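PDB 6I20: Aureochrome1-like protein, which probably acts as a blue-light receptor, binding flavin mononucleotide in a LOV-type PAS domain, as in the aureochrome photoreceptors. Local coordinates for residues A[78-83]-A[125-130]; A[92-97]-A[119-124]. All coordinates share one frame; numbering follows the deposited sequence. Where two conformers were deposited one is given.

Interaction 1: residues A[78-83]-A[125-130]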
loop_
_atom_site.group_PDB
_atom_site.type_symbol
_atom_site.label_atom_id
_atom_site.label_comp_id
_atom_site.label_asym_id
_atom_site.label_seq_id
_atom_site.Cartn_x
_atom_site.Cartn_y
_atom_site.Cartn_z
ATOM N N ASP A 78 -3.664 -2.472 12.068
ATOM C CA ASP A 78 -2.625 -2.834 11.070
ATOM C C ASP A 78 -3.091 -4.094 10.354
ATOM O O ASP A 78 -3.621 -5.029 11.015
ATOM C CB ASP A 78 -1.277 -3.264 11.672
ATOM C CG ASP A 78 -0.460 -2.146 12.287
ATOM O OD1 ASP A 78 -0.855 -0.978 12.260
ATOM O OD2 ASP A 78 0.633 -2.489 12.786
ATOM N N THR A 79 -2.698 -4.240 9.097
ATOM C CA THR A 79 -3.322 -5.261 8.293
ATOM C C THR A 79 -2.379 -5.784 7.214
ATOM O O THR A 79 -1.623 -5.009 6.629
ATOM C CB THR A 79 -4.587 -4.629 7.675
ATOM O OG1 THR A 79 -5.415 -4.150 8.743
ATOM C CG2 THR A 79 -5.343 -5.637 6.880
ATOM N N THR A 80 -2.431 -7.096 6.969
ATOM C CA THR A 80 -1.691 -7.736 5.903
ATOM C C THR A 80 -2.716 -8.430 5.003
ATOM O O THR A 80 -3.542 -9.220 5.489
ATOM C CB THR A 80 -0.758 -8.827 6.447
ATOM O OG1 THR A 80 0.061 -8.283 7.472
ATOM C CG2 THR A 80 0.131 -9.392 5.357
ATOM N N VAL A 81 -2.614 -8.177 3.711
ATOM C CA VAL A 81 -3.426 -8.927 2.718
ATOM C C VAL A 81 -2.517 -9.333 1.571
ATOM O O VAL A 81 -1.436 -8.730 1.348
ATOM C CB VAL A 81 -4.648 -8.163 2.134
ATOM C CG1 VAL A 81 -5.650 -7.798 3.209
ATOM C CG2 VAL A 81 -4.197 -6.967 1.335
ATOM N N VAL A 82 -2.938 -10.343 0.841
ATOM C CA VAL A 82 -2.293 -10.675 -0.424
ATOM C C VAL A 82 -3.380 -10.509 -1.483
ATOM O O VAL A 82 -4.458 -11.096 -1.359
ATOM C CB VAL A 82 -1.695 -12.095 -0.443
ATOM C CG1 VAL A 82 -1.219 -12.458 -1.833
ATOM C CG2 VAL A 82 -0.514 -12.130 0.523
ATOM N N LEU A 83 -3.079 -9.720 -2.493
ATOM C CA LEU A 83 -4.069 -9.486 -3.562
ATOM C C LEU A 83 -3.383 -9.237 -4.878
ATOM O O LEU A 83 -2.231 -8.839 -4.949
ATOM C CB LEU A 83 -5.031 -8.362 -3.180
ATOM C CG LEU A 83 -4.617 -6.917 -3.415
ATOM C CD1 LEU A 83 -5.765 -5.966 -3.040
ATOM C CD2 LEU A 83 -3.378 -6.496 -2.637
ATOM N N LYS A 125 -1.033 -18.344 -3.116
ATOM C CA LYS A 125 -2.053 -19.376 -2.875
ATOM C C LYS A 125 -1.926 -19.988 -1.481
ATOM O O LYS A 125 -2.936 -20.194 -0.778
ATOM C CB LYS A 125 -2.018 -20.459 -3.943
ATOM C CG LYS A 125 -2.370 -20.014 -5.362
ATOM C CD LYS A 125 -3.647 -19.160 -5.520
ATOM C CE LYS A 125 -3.393 -17.675 -5.720
ATOM N NZ LYS A 125 -2.756 -17.519 -7.053
ATOM N N ALA A 126 -0.693 -20.214 -1.056
ATOM C CA ALA A 126 -0.441 -20.758 0.286
ATOM C C ALA A 126 -0.858 -19.760 1.379
ATOM O O ALA A 126 -1.469 -20.140 2.369
ATOM C CB ALA A 126 1.031 -21.128 0.465
ATOM N N PHE A 127 -0.581 -18.474 1.152
ATOM C CA PHE A 127 -0.949 -17.448 2.112
ATOM C C PHE A 127 -2.466 -17.411 2.276
ATOM O O PHE A 127 -2.976 -17.343 3.385
ATOM C CB PHE A 127 -0.363 -16.081 1.696
ATOM C CG PHE A 127 -0.731 -14.933 2.595
ATOM C CD1 PHE A 127 -2.005 -14.346 2.557
ATOM C CD2 PHE A 127 0.212 -14.382 3.459
ATOM C CE1 PHE A 127 -2.349 -13.298 3.381
ATOM C CE2 PHE A 127 -0.108 -13.298 4.258
ATOM C CZ PHE A 127 -1.393 -12.765 4.247
ATOM N N LEU A 128 -3.179 -17.381 1.141
ATOM C CA LEU A 128 -4.620 -17.276 1.174
ATOM C C LEU A 128 -5.292 -18.491 1.795
ATOM O O LEU A 128 -6.260 -18.372 2.550
ATOM C CB LEU A 128 -5.123 -16.981 -0.257
ATOM C CG LEU A 128 -4.683 -15.609 -0.820
ATOM C CD1 LEU A 128 -4.935 -15.545 -2.331
ATOM C CD2 LEU A 128 -5.378 -14.469 -0.111
ATOM N N LYS A 129 -4.715 -19.654 1.567
ATOM C CA LYS A 129 -5.201 -20.849 2.195
ATOM C C LYS A 129 -5.074 -20.858 3.725
ATOM O O LYS A 129 -5.972 -21.322 4.444
ATOM C CB LYS A 129 -4.476 -22.046 1.606
ATOM C CG LYS A 129 -5.241 -23.327 1.789
ATOM C CD LYS A 129 -4.812 -24.321 0.735
ATOM C CE LYS A 129 -3.605 -25.072 1.244
ATOM N NZ LYS A 129 -4.040 -26.211 2.094
ATOM N N ASN A 130 -3.953 -20.310 4.197
ATOM C CA ASN A 130 -3.643 -20.236 5.613
ATOM C C ASN A 130 -4.390 -19.146 6.381
ATOM O O ASN A 130 -4.475 -19.213 7.595
ATOM C CB ASN A 130 -2.126 -20.047 5.831
ATOM C CG ASN A 130 -1.715 -20.263 7.277
ATOM O OD1 ASN A 130 -2.294 -21.008 7.941
ATOM N ND2 ASN A 130 -0.734 -19.525 7.735
#
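The C-terminal helix that flanks the PAS fold, in the place of the J-alpha helix of LOV proteins, packs on the outer surface of the antiparallel sheet, and V82 and F127 carry its contact with the edge strand 79-86. The CG2 methyl of V82 sits 3.3 Å above the plane of the F127 ring, over its centre, and lies within 3.4 to 3.9 Å of all six ring carbons, CD1 being nearest. This is a CH-pi contact: the line from the methyl to the ring centroid falls 13° from the ring normal. Two torsions bring the groups together. F127 holds CG anti to its backbone N (chi1 178°), which carries the ring out from the helix to the strand, while V82 places CG2 anti to its own carbonyl carbon and presents that branch to the ring.

T80, two residues back on the same side of the strand, touches the far end of the ring, its CG2 methyl 3.9 Å from F127 CZ in an oblique approach. From the next residue of the helix, the CD2 branch of L128 comes beside V82, 3.7 Å from the backbone O of that residue. No hydrogen bond joins the two segments; the contact is apolar packing that closes over V82 and leaves T80 exposed at its margin. Strand 79-83 and helix 125-130 run at 129° to each other, their axes 8.9 Å apart at closest approach.

The alternation of the strand divides its side chains between two environments. V82 also packs against W94 and Q96 of the adjoining strand 92-103, whereas V81 and L83 turn from the C-terminal helix to the other face, where helix 63-75 meets them and L83 touches the flavin.

Interaction 2: residues A[92-97]-A[119-124]. With FMN (flavin mononucleotide), chain E.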
loop_
_atom_site.group_PDB
_atom_site.type_symbol
_atom_site.label_atom_id
_atom_site.label_comp_id
_atom_site.label_asym_id
_atom_site.label_seq_id
_atom_site.Cartn_x
_atom_site.Cartn_y
_atom_site.Cartn_z
ATOM N N THR A 92 0.143 -8.246 -14.385
ATOM C CA THR A 92 -0.298 -8.467 -13.012
ATOM C C THR A 92 0.790 -9.033 -12.142
ATOM O O THR A 92 1.738 -9.651 -12.629
ATOM C CB THR A 92 -1.525 -9.369 -12.931
ATOM O OG1 THR A 92 -1.254 -10.637 -13.523
ATOM C CG2 THR A 92 -2.718 -8.722 -13.672
ATOM N N PHE A 93 0.626 -8.814 -10.844
ATOM C CA PHE A 93 1.521 -9.377 -9.847
ATOM C C PHE A 93 0.744 -9.569 -8.573
ATOM O O PHE A 93 -0.211 -8.851 -8.310
ATOM C CB PHE A 93 2.751 -8.490 -9.627
ATOM C CG PHE A 93 2.475 -7.134 -9.052
ATOM C CD1 PHE A 93 2.088 -6.081 -9.876
ATOM C CD2 PHE A 93 2.605 -6.869 -7.689
ATOM C CE1 PHE A 93 1.840 -4.809 -9.376
ATOM C CE2 PHE A 93 2.367 -5.595 -7.192
ATOM C CZ PHE A 93 1.983 -4.568 -8.025
ATOM N N TRP A 94 1.200 -10.519 -7.762
ATOM C CA TRP A 94 0.640 -10.694 -6.415
ATOM C C TRP A 94 1.386 -9.786 -5.452
ATOM O O TRP A 94 2.620 -9.776 -5.441
ATOM C CB TRP A 94 0.724 -12.150 -5.965
ATOM C CG TRP A 94 -0.235 -13.025 -6.697
ATOM C CD1 TRP A 94 0.001 -13.753 -7.831
ATOM C CD2 TRP A 94 -1.611 -13.187 -6.393
ATOM N NE1 TRP A 94 -1.147 -14.398 -8.222
ATOM C CE2 TRP A 94 -2.153 -14.067 -7.360
ATOM C CE3 TRP A 94 -2.444 -12.684 -5.400
ATOM C CZ2 TRP A 94 -3.477 -14.461 -7.331
ATOM C CZ3 TRP A 94 -3.728 -13.102 -5.340
ATOM C CH2 TRP A 94 -4.240 -13.985 -6.299
ATOM N N ASN A 95 0.629 -9.055 -4.652
ATOM C CA ASN A 95 1.150 -8.047 -3.733
ATOM C C ASN A 95 0.787 -8.493 -2.319
ATOM O O ASN A 95 -0.381 -8.556 -1.956
ATOM C CB ASN A 95 0.477 -6.707 -4.071
ATOM C CG ASN A 95 0.888 -5.540 -3.205
ATOM O OD1 ASN A 95 1.697 -5.684 -2.283
ATOM N ND2 ASN A 95 0.361 -4.356 -3.520
ATOM N N GLN A 96 1.818 -8.773 -1.488
ATOM C CA GLN A 96 1.616 -8.879 -0.039
ATOM C C GLN A 96 1.745 -7.491 0.511
ATOM O O GLN A 96 2.850 -6.887 0.496
ATOM C CB GLN A 96 2.619 -9.840 0.604
ATOM C CG GLN A 96 2.376 -9.966 2.091
ATOM C CD GLN A 96 3.341 -10.939 2.727
ATOM O OE1 GLN A 96 3.309 -12.081 2.407
ATOM N NE2 GLN A 96 4.204 -10.454 3.601
ATOM N N LEU A 97 0.589 -6.919 0.883
ATOM C CA LEU A 97 0.428 -5.535 1.231
ATOM C C LEU A 97 0.242 -5.393 2.730
ATOM O O LEU A 97 -0.606 -6.029 3.307
ATOM C CB LEU A 97 -0.834 -5.004 0.520
ATOM C CG LEU A 97 -1.275 -3.611 0.866
ATOM C CD1 LEU A 97 -0.244 -2.544 0.503
ATOM C CD2 LEU A 97 -2.600 -3.299 0.151
ATOM N N VAL A 119 5.106 -11.099 -4.512
ATOM C CA VAL A 119 5.251 -12.504 -4.147
ATOM C C VAL A 119 4.826 -13.416 -5.302
ATOM O O VAL A 119 4.098 -12.973 -6.194
ATOM C CB VAL A 119 4.483 -12.830 -2.848
ATOM C CG1 VAL A 119 4.965 -11.945 -1.717
ATOM C CG2 VAL A 119 2.983 -12.681 -3.003
ATOM N N SER A 120 5.260 -14.672 -5.286
ATOM C CA SER A 120 4.908 -15.614 -6.345
ATOM C C SER A 120 3.465 -16.054 -6.201
ATOM O O SER A 120 2.875 -15.955 -5.138
ATOM C CB SER A 120 5.826 -16.838 -6.307
ATOM O OG SER A 120 5.644 -17.621 -5.123
ATOM N N GLU A 121 2.909 -16.561 -7.292
ATOM C CA GLU A 121 1.561 -17.126 -7.297
ATOM C C GLU A 121 1.466 -18.294 -6.298
ATOM O O GLU A 121 0.478 -18.399 -5.564
ATOM C CB GLU A 121 1.223 -17.601 -8.710
ATOM C CG GLU A 121 -0.216 -18.006 -8.927
ATOM C CD GLU A 121 -0.441 -18.503 -10.354
ATOM O OE1 GLU A 121 -0.329 -17.729 -11.281
ATOM O OE2 GLU A 121 -0.681 -19.692 -10.493
ATOM N N ASP A 122 2.494 -19.145 -6.243
ATOM C CA ASP A 122 2.509 -20.253 -5.299
ATOM C C ASP A 122 2.519 -19.746 -3.860
ATOM O O ASP A 122 1.776 -20.248 -3.026
ATOM C CB ASP A 122 3.712 -21.174 -5.527
ATOM C CG ASP A 122 3.530 -22.148 -6.699
ATOM O OD1 ASP A 122 2.493 -22.170 -7.401
ATOM O OD2 ASP A 122 4.456 -22.910 -6.878
ATOM N N TYR A 123 3.316 -18.712 -3.571
ATOM C CA TYR A 123 3.331 -18.117 -2.214
ATOM C C TYR A 123 1.951 -17.530 -1.903
ATOM O O TYR A 123 1.449 -17.735 -0.786
ATOM C CB TYR A 123 4.433 -17.065 -2.086
ATOM C CG TYR A 123 4.467 -16.346 -0.753
ATOM C CD1 TYR A 123 3.566 -15.315 -0.494
ATOM C CD2 TYR A 123 5.405 -16.640 0.222
ATOM C CE1 TYR A 123 3.562 -14.625 0.690
ATOM C CE2 TYR A 123 5.414 -15.947 1.419
ATOM C CZ TYR A 123 4.491 -14.934 1.660
ATOM O OH TYR A 123 4.526 -14.252 2.867
ATOM N N ALA A 124 1.369 -16.830 -2.859
ATOM C CA ALA A 124 0.059 -16.210 -2.686
ATOM C C ALA A 124 -1.015 -17.242 -2.374
ATOM O O ALA A 124 -1.828 -17.045 -1.463
ATOM C CB ALA A 124 -0.332 -15.379 -3.919
HETATM N N1 FMN E . -4.522 -1.225 -2.589
HETATM C C2 FMN E . -3.888 -2.019 -3.479
HETATM O O2 FMN E . -4.586 -2.744 -4.225
HETATM N N3 FMN E . -2.540 -2.055 -3.616
HETATM C C4 FMN E . -1.713 -1.298 -2.833
HETATM O O4 FMN E . -0.463 -1.412 -2.943
HETATM C C4A FMN E . -2.331 -0.416 -1.901
HETATM N N5 FMN E . -1.560 0.388 -1.103
HETATM C C5A FMN E . -2.192 1.144 -0.173
HETATM C C6 FMN E . -1.435 1.971 0.686
HETATM C C7 FMN E . -2.016 2.747 1.634
HETATM C C7M FMN E . -1.154 3.613 2.580
HETATM C C8 FMN E . -3.444 2.759 1.792
HETATM C C8M FMN E . -4.097 3.599 2.842
HETATM C C9 FMN E . -4.205 1.967 0.967
HETATM C C9A FMN E . -3.633 1.142 0.008
HETATM N N10 FMN E . -4.425 0.374 -0.883
HETATM C C10 FMN E . -3.784 -0.439 -1.773
HETATM C "C1'" FMN E . -5.866 0.251 -0.699
HETATM C "C2'" FMN E . -6.728 1.275 -1.443
HETATM O "O2'" FMN E . -6.035 2.533 -1.451
HETATM C "C3'" FMN E . -8.055 1.438 -0.717
HETATM O "O3'" FMN E . -7.865 1.778 0.667
HETATM C "C4'" FMN E . -8.974 0.240 -0.797
HETATM O "O4'" FMN E . -9.123 -0.114 -2.183
HETATM C "C5'" FMN E . -10.388 0.588 -0.223
HETATM O "O5'" FMN E . -10.765 1.956 -0.595
HETATM P P FMN E . -12.343 2.282 -0.657
HETATM O O1P FMN E . -12.459 3.677 -1.132
HETATM O O2P FMN E . -12.935 1.298 -1.580
HETATM O O3P FMN E . -12.802 2.078 0.781
HETATM O O HOH W 1 3.486 -12.048 -8.690
HETATM O O HOH W 2 -1.735 -14.648 -11.430
#
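A very short hydrogen bond, 2.5 Å from Y123 OH to Q96 OE1, ties a glutamine of strand 92-103 to the first turn of the helix that follows the sheet. The phenol donates to a lone pair of the amide oxygen, in the carbonyl plane, and the oxygen lies at the edge of the tyrosine ring. Q96 gets there with its chain extended, CG anti to the backbone N (chi1 -179°); the amide and ring planes stand 35° apart.

W94 meets the same helix by its face. The A124 CB methyl rests over the indole, offset toward the rim and 3.5 Å from W94 CD2, while the pyrrole end of the indole reaches E121 obliquely, W94 NE1 lying 3.8 Å from E121 CG. V119 begins the turn: its N donates to W94 O at 3.0 Å, and a water that accepts from W94 N donates to V119 O. S120 then N-caps the helix, its OG accepting from Y123 N at 3.0 Å.

On the opposite side of the strand, N95 ND2 makes a weak bond to FMN O4 and is also bonded to N85, while the L97 CD2 methyl packs 3.5 Å from FMN C4A. A sheet with flavin against one face and a C-terminal helix on the other is the layout of LOV domains, in which that helix is called J-alpha.

Overall arrangement
Interactions 1 and 2 are successive parts of one interface, their centres 9 Å apart, and both use helix 121-130. Its beginning meets strand 92-103 in interaction 2, and its later turns meet strand 79-86 in interaction 1. The two strands follow each other in the chain and are neighbours in the sheet, joined by backbone bonds such as V81 O to L97 N; along the sequence, 92-97 and 119-124 both fall between 78-83 and 125-130. K125 packs on W94, linking the contacts directly. Since the other face of these strands lines the flavin pocket, the helix is placed where changes at the flavin could be relayed through the sheet, as proposed for LOV relatives.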